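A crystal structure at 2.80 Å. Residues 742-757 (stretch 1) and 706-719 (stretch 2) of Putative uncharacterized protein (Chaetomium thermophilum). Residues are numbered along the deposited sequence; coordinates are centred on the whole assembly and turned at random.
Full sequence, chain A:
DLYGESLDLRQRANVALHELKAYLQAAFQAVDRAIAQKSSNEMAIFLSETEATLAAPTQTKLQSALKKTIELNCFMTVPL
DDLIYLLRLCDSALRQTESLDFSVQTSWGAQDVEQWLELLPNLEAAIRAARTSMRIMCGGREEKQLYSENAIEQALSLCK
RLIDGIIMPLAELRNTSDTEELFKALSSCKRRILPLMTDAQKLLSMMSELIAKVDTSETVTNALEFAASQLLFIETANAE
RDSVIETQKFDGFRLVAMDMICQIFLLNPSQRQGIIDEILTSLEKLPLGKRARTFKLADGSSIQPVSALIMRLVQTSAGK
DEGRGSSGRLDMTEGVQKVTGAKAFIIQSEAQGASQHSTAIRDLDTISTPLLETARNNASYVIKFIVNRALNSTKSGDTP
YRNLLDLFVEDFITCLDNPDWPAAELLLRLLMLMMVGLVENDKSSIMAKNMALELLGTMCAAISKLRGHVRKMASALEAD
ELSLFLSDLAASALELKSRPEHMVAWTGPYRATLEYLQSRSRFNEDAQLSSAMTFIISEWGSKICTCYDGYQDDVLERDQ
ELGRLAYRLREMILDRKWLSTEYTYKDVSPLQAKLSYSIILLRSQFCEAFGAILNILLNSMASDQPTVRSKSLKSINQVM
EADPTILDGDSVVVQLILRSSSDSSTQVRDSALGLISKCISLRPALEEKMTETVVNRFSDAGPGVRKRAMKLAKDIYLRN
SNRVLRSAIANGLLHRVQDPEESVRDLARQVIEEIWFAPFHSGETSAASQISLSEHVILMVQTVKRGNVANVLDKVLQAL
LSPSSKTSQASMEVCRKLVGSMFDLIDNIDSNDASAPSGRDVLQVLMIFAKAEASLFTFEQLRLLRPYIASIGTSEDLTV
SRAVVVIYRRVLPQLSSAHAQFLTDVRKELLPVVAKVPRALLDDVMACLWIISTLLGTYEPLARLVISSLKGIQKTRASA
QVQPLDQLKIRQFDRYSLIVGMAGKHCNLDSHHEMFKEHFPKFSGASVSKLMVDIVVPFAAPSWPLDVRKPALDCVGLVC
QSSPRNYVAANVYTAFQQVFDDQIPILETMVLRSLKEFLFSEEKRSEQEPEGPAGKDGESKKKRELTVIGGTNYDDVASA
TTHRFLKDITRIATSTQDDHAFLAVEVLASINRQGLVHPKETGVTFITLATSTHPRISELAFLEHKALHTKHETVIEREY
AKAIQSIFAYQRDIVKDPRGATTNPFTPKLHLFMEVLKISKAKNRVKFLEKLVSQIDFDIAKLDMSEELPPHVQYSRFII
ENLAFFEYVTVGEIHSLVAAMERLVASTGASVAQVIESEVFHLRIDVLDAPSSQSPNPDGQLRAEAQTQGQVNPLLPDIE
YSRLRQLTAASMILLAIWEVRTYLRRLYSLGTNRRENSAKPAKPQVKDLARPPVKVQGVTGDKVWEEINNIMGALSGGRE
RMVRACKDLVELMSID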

# COMPACT_ATOMS: atom_id res chain seq x y z
N GLU A 742 -20.08 -4.56 15.26
CA GLU A 742 -20.03 -5.02 16.64
C GLU A 742 -18.61 -5.39 17.07
O GLU A 742 -18.14 -4.96 18.13
CB GLU A 742 -20.96 -6.23 16.82
CG GLU A 742 -21.13 -6.70 18.26
CD GLU A 742 -21.88 -5.70 19.12
OE1 GLU A 742 -22.50 -4.77 18.55
OE2 GLU A 742 -21.85 -5.84 20.36
N SER A 743 -17.92 -6.20 16.26
CA SER A 743 -16.56 -6.60 16.59
C SER A 743 -15.67 -5.40 16.86
O SER A 743 -14.78 -5.45 17.73
CB SER A 743 -15.98 -7.45 15.45
OG SER A 743 -16.05 -6.76 14.21
N VAL A 744 -15.89 -4.30 16.14
CA VAL A 744 -15.09 -3.10 16.36
C VAL A 744 -15.41 -2.48 17.71
O VAL A 744 -14.52 -1.92 18.37
CB VAL A 744 -15.30 -2.10 15.21
CG1 VAL A 744 -16.71 -1.54 15.24
CG2 VAL A 744 -14.28 -0.98 15.28
N ARG A 745 -16.66 -2.55 18.15
CA ARG A 745 -16.99 -2.11 19.50
C ARG A 745 -16.28 -2.97 20.54
O ARG A 745 -15.68 -2.45 21.49
CB ARG A 745 -18.50 -2.16 19.74
CG ARG A 745 -19.34 -1.33 18.79
CD ARG A 745 -20.82 -1.50 19.11
NE ARG A 745 -21.66 -1.43 17.92
CZ ARG A 745 -22.96 -1.72 17.91
NH1 ARG A 745 -23.57 -2.11 19.02
NH2 ARG A 745 -23.65 -1.64 16.78
N ASP A 746 -16.33 -4.29 20.36
CA ASP A 746 -15.62 -5.18 21.27
C ASP A 746 -14.14 -4.82 21.34
O ASP A 746 -13.55 -4.79 22.43
CB ASP A 746 -15.79 -6.63 20.83
CG ASP A 746 -17.25 -7.06 20.79
OD1 ASP A 746 -18.05 -6.51 21.57
OD2 ASP A 746 -17.59 -7.95 19.98
N LEU A 747 -13.53 -4.52 20.19
CA LEU A 747 -12.12 -4.13 20.18
C LEU A 747 -11.90 -2.82 20.92
O LEU A 747 -10.97 -2.69 21.72
CB LEU A 747 -11.62 -4.03 18.74
CG LEU A 747 -10.17 -3.55 18.57
CD1 LEU A 747 -9.20 -4.49 19.28
CD2 LEU A 747 -9.82 -3.43 17.10
N ALA A 748 -12.76 -1.83 20.65
CA ALA A 748 -12.64 -0.54 21.34
C ALA A 748 -12.67 -0.74 22.85
O ALA A 748 -11.78 -0.28 23.57
CB ALA A 748 -13.77 0.39 20.89
N ARG A 749 -13.70 -1.43 23.35
CA ARG A 749 -13.76 -1.75 24.77
C ARG A 749 -12.46 -2.39 25.23
O ARG A 749 -11.77 -1.87 26.11
CB ARG A 749 -14.95 -2.67 25.06
CG ARG A 749 -16.30 -2.00 24.93
CD ARG A 749 -17.41 -2.90 25.45
NE ARG A 749 -18.72 -2.43 25.02
CZ ARG A 749 -19.32 -2.78 23.88
NH1 ARG A 749 -18.72 -3.60 23.03
NH2 ARG A 749 -20.51 -2.30 23.59
N GLN A 750 -12.11 -3.54 24.64
CA GLN A 750 -10.88 -4.24 25.00
C GLN A 750 -9.70 -3.29 25.19
O GLN A 750 -9.09 -3.22 26.26
CB GLN A 750 -10.57 -5.29 23.93
CG GLN A 750 -9.16 -5.86 23.96
CD GLN A 750 -8.81 -6.51 25.28
OE1 GLN A 750 -7.73 -6.28 25.83
NE2 GLN A 750 -9.72 -7.33 25.80
N VAL A 751 -9.38 -2.54 24.13
CA VAL A 751 -8.21 -1.66 24.16
C VAL A 751 -8.34 -0.65 25.30
O VAL A 751 -7.39 -0.42 26.06
CB VAL A 751 -8.03 -0.96 22.80
CG1 VAL A 751 -6.85 0.00 22.84
CG2 VAL A 751 -7.82 -2.00 21.70
N ILE A 752 -9.51 -0.02 25.42
CA ILE A 752 -9.69 1.01 26.44
C ILE A 752 -9.49 0.41 27.83
O ILE A 752 -8.90 1.03 28.72
CB ILE A 752 -11.07 1.67 26.29
CG1 ILE A 752 -11.16 2.37 24.93
CG2 ILE A 752 -11.31 2.68 27.41
CD1 ILE A 752 -12.56 2.72 24.52
N GLU A 753 -9.98 -0.82 28.04
CA GLU A 753 -9.74 -1.51 29.31
C GLU A 753 -8.25 -1.72 29.53
O GLU A 753 -7.76 -1.62 30.66
CB GLU A 753 -10.47 -2.85 29.33
CG GLU A 753 -11.98 -2.76 29.14
CD GLU A 753 -12.68 -4.09 29.35
OE1 GLU A 753 -12.06 -5.00 29.93
OE2 GLU A 753 -13.85 -4.22 28.93
N GLU A 754 -7.51 -2.01 28.46
CA GLU A 754 -6.09 -2.30 28.61
C GLU A 754 -5.29 -1.04 28.96
O GLU A 754 -4.48 -1.05 29.89
CB GLU A 754 -5.54 -2.94 27.33
CG GLU A 754 -4.09 -3.36 27.44
CD GLU A 754 -3.61 -4.10 26.20
OE1 GLU A 754 -4.46 -4.46 25.36
OE2 GLU A 754 -2.39 -4.30 26.07
N ILE A 755 -5.52 0.05 28.23
CA ILE A 755 -4.67 1.23 28.36
C ILE A 755 -5.10 2.17 29.49
O ILE A 755 -4.27 2.94 29.99
CB ILE A 755 -4.61 2.03 27.04
CG1 ILE A 755 -6.00 2.54 26.65
CG2 ILE A 755 -4.02 1.16 25.94
CD1 ILE A 755 -6.01 3.43 25.42
N TRP A 756 -6.36 2.12 29.91
CA TRP A 756 -6.86 2.99 30.97
C TRP A 756 -7.12 2.26 32.28
O TRP A 756 -6.70 2.73 33.34
CB TRP A 756 -8.16 3.69 30.52
CG TRP A 756 -7.93 4.98 29.78
CD1 TRP A 756 -6.81 5.35 29.09
CD2 TRP A 756 -8.85 6.07 29.66
NE1 TRP A 756 -6.98 6.60 28.55
CE2 TRP A 756 -8.23 7.06 28.89
CE3 TRP A 756 -10.15 6.30 30.13
CZ2 TRP A 756 -8.85 8.27 28.57
CZ3 TRP A 756 -10.76 7.49 29.82
CH2 TRP A 756 -10.11 8.46 29.05
N PHE A 757 -7.80 1.12 32.22
CA PHE A 757 -8.20 0.41 33.44
C PHE A 757 -7.47 -0.92 33.57
O PHE A 757 -8.09 -1.98 33.54
CB PHE A 757 -9.71 0.19 33.44
CG PHE A 757 -10.50 1.43 33.12
CD1 PHE A 757 -10.61 2.45 34.05
CD2 PHE A 757 -11.14 1.57 31.90
CE1 PHE A 757 -11.33 3.59 33.77
CE2 PHE A 757 -11.86 2.71 31.61
CZ PHE A 757 -11.96 3.72 32.54
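Stretch 2, residues 706-719: RKRAMKLAKDIYLR

Stretch 2 is helical from Arg706 through Arg719, continuing a helix that begins earlier in the chain, and it packs beside the helix of stretch 1. The two helices point the same way: their N-to-C directions differ by only 6°, and their axes approach to 10.4 Å. Because they are so nearly parallel, contact is kept from Ser743 and Lys707 to Trp756 and Leu718 rather than at one crossing point, and 719 Å² of surface is buried, both sides summed. The register advances in step, with the CA of Val744 6.1 Å from the CA of Lys707, the CA of Val751 7.0 Å from the CA of Lys714, and the CA of Ile755 7.5 Å from the CA of Leu718; the backbones are thus somewhat closer at the N-terminal end. Within stretch 2 the regular i to i+4 ladder is unbroken from Met710 N to Arg706 O (2.9 Å) through Arg719 N to Asp715 O (2.9 Å); stretch 1 has the same i to i+4 pattern, and the contact is made mainly by side chains, although Leu747 CD2 also lies 3.7 Å from Lys707 O.

At the N-terminal end, Lys707, bent at chi3 (p), brings its NZ to Ser743 OG, to which it donates a weak hydrogen bond at 3.4 Å. The aliphatic part of the same lysine lies against Val744, Lys707 CG to Val744 CG2 at 4.0 Å. One turn on, Met710 points toward stretch 1 and joins two of its residues: Met710 CE lies 3.8 Å from Val744 CG2, and Met710 CG lies 3.7 Å from Leu747 CD2. Leu747, itself directed toward stretch 2, also brings CD2 to 3.7 Å from Lys707 CB, so it touches both Lys707 and Met710. Lys711 starts sideways, but its end comes nearer, leaving its CD 4.4 Å from Leu747 CD1.

The middle of the contact belongs to Lys714, whose extended side chain, with all four chi angles t, serves both apolar and charged partners. Its CB rests 3.7 Å from Val751 CG1, while its NZ reaches Glu754 OE1 at 2.7 Å, a salt bridge that includes a hydrogen bond donated by the lysine. The methylenes of Lys714 thus cover hydrophobic surface while its charge is paired with the carboxylate.

Toward the C-terminal end, Tyr717 turns its ring to Ile755. Ile755 CD1 stands 3.9 Å from the centroid of the Tyr717 ring and just 1° off the ring normal, a CH-pi contact over the face, and Ile755 CB is 3.7 Å from Tyr717 CE1. Leu718 adds its CD2 at 4.0 Å from Ile755 CG2. Next to Ile755, the indole edge of Trp756 meets the tyrosine hydroxyl: Trp756 NE1 donates to Tyr717 OH at 3.3 Å, a weak hydrogen bond whose angle at the hydrogen is 126°. Leu712 and Ile716 of stretch 2 remain out of reach of stretch 1.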

# COMPACT_ATOMS: atom_id res chain seq x y z
N ARG A 706 -10.50 0.21 10.04
CA ARG A 706 -10.66 0.89 11.32
C ARG A 706 -10.02 0.09 12.45
O ARG A 706 -9.24 0.63 13.24
CB ARG A 706 -12.14 1.14 11.61
CG ARG A 706 -12.77 2.23 10.75
CD ARG A 706 -14.23 2.46 11.13
NE ARG A 706 -15.09 1.35 10.74
CZ ARG A 706 -16.42 1.36 10.85
NH1 ARG A 706 -17.05 2.42 11.35
NH2 ARG A 706 -17.12 0.30 10.47
N LYS A 707 -10.34 -1.20 12.52
CA LYS A 707 -9.76 -2.06 13.56
C LYS A 707 -8.24 -2.02 13.51
O LYS A 707 -7.58 -1.86 14.55
CB LYS A 707 -10.28 -3.49 13.39
CG LYS A 707 -11.80 -3.60 13.54
CD LYS A 707 -12.35 -4.89 12.93
CE LYS A 707 -12.12 -6.10 13.82
NZ LYS A 707 -12.83 -7.31 13.31
N ARG A 708 -7.66 -2.15 12.32
CA ARG A 708 -6.21 -2.09 12.19
C ARG A 708 -5.68 -0.74 12.67
O ARG A 708 -4.71 -0.68 13.44
CB ARG A 708 -5.80 -2.34 10.74
CG ARG A 708 -4.30 -2.26 10.51
CD ARG A 708 -3.90 -2.89 9.19
NE ARG A 708 -2.44 -2.98 9.06
CZ ARG A 708 -1.82 -3.65 8.10
NH1 ARG A 708 -2.51 -4.30 7.17
NH2 ARG A 708 -0.49 -3.68 8.07
N ALA A 709 -6.32 0.35 12.24
CA ALA A 709 -5.85 1.68 12.60
C ALA A 709 -5.88 1.89 14.11
O ALA A 709 -5.01 2.58 14.65
CB ALA A 709 -6.69 2.74 11.90
N MET A 710 -6.87 1.32 14.80
CA MET A 710 -6.95 1.52 16.24
C MET A 710 -6.07 0.55 17.03
O MET A 710 -5.69 0.85 18.16
CB MET A 710 -8.40 1.43 16.71
CG MET A 710 -9.12 0.13 16.40
SD MET A 710 -10.85 0.19 16.91
CE MET A 710 -11.50 1.48 15.85
N LYS A 711 -5.73 -0.61 16.45
CA LYS A 711 -4.70 -1.44 17.06
C LYS A 711 -3.34 -0.76 16.98
O LYS A 711 -2.61 -0.65 17.98
CB LYS A 711 -4.67 -2.81 16.38
CG LYS A 711 -4.03 -3.91 17.22
CD LYS A 711 -4.94 -4.35 18.36
CE LYS A 711 -4.32 -5.49 19.17
NZ LYS A 711 -5.19 -5.93 20.29
N LEU A 712 -2.98 -0.28 15.78
CA LEU A 712 -1.78 0.52 15.64
C LEU A 712 -1.79 1.71 16.59
O LEU A 712 -0.79 2.01 17.25
CB LEU A 712 -1.64 1.00 14.19
CG LEU A 712 -0.52 1.99 13.88
CD1 LEU A 712 0.84 1.38 14.16
CD2 LEU A 712 -0.61 2.47 12.44
N ALA A 713 -2.94 2.40 16.69
CA ALA A 713 -3.05 3.53 17.60
C ALA A 713 -2.88 3.10 19.05
O ALA A 713 -2.42 3.90 19.87
CB ALA A 713 -4.40 4.22 17.41
N LYS A 714 -3.25 1.86 19.38
CA LYS A 714 -2.97 1.34 20.71
C LYS A 714 -1.48 1.21 20.94
O LYS A 714 -0.94 1.72 21.93
CB LYS A 714 -3.68 -0.00 20.89
CG LYS A 714 -3.20 -0.84 22.08
CD LYS A 714 -3.78 -2.24 22.02
CE LYS A 714 -3.05 -3.18 22.95
NZ LYS A 714 -3.55 -4.58 22.82
N ASP A 715 -0.78 0.51 20.04
CA ASP A 715 0.67 0.39 20.16
C ASP A 715 1.32 1.75 20.33
O ASP A 715 2.19 1.94 21.19
CB ASP A 715 1.24 -0.34 18.94
CG ASP A 715 0.78 -1.79 18.86
OD1 ASP A 715 0.58 -2.41 19.92
OD2 ASP A 715 0.63 -2.30 17.73
N ILE A 716 0.90 2.73 19.52
CA ILE A 716 1.47 4.07 19.62
C ILE A 716 1.14 4.69 20.97
O ILE A 716 1.97 5.38 21.58
CB ILE A 716 0.97 4.95 18.46
CG1 ILE A 716 1.39 4.35 17.12
CG2 ILE A 716 1.51 6.37 18.60
CD1 ILE A 716 0.68 4.94 15.92
N TYR A 717 -0.08 4.46 21.46
CA TYR A 717 -0.45 4.98 22.78
C TYR A 717 0.50 4.47 23.85
O TYR A 717 0.92 5.23 24.73
CB TYR A 717 -1.89 4.59 23.12
CG TYR A 717 -2.39 5.16 24.43
CD1 TYR A 717 -2.03 4.59 25.64
CD2 TYR A 717 -3.23 6.27 24.45
CE1 TYR A 717 -2.49 5.11 26.84
CE2 TYR A 717 -3.68 6.79 25.65
CZ TYR A 717 -3.31 6.21 26.84
OH TYR A 717 -3.77 6.73 28.03
N LEU A 718 0.87 3.19 23.78
CA LEU A 718 1.80 2.65 24.77
C LEU A 718 3.21 3.19 24.56
O LEU A 718 3.93 3.44 25.54
CB LEU A 718 1.80 1.12 24.72
CG LEU A 718 0.47 0.42 25.04
CD1 LEU A 718 0.66 -1.09 25.03
CD2 LEU A 718 -0.09 0.88 26.39
N ARG A 719 3.62 3.39 23.31
CA ARG A 719 4.97 3.87 23.05
C ARG A 719 5.16 5.31 23.50
O ARG A 719 6.06 5.62 24.29
CB ARG A 719 5.30 3.75 21.55
CG ARG A 719 5.48 2.34 21.04
CD ARG A 719 6.25 2.34 19.73
NE ARG A 719 5.56 1.58 18.69
CZ ARG A 719 4.89 2.11 17.67
NH1 ARG A 719 4.81 3.43 17.51
NH2 ARG A 719 4.31 1.32 16.78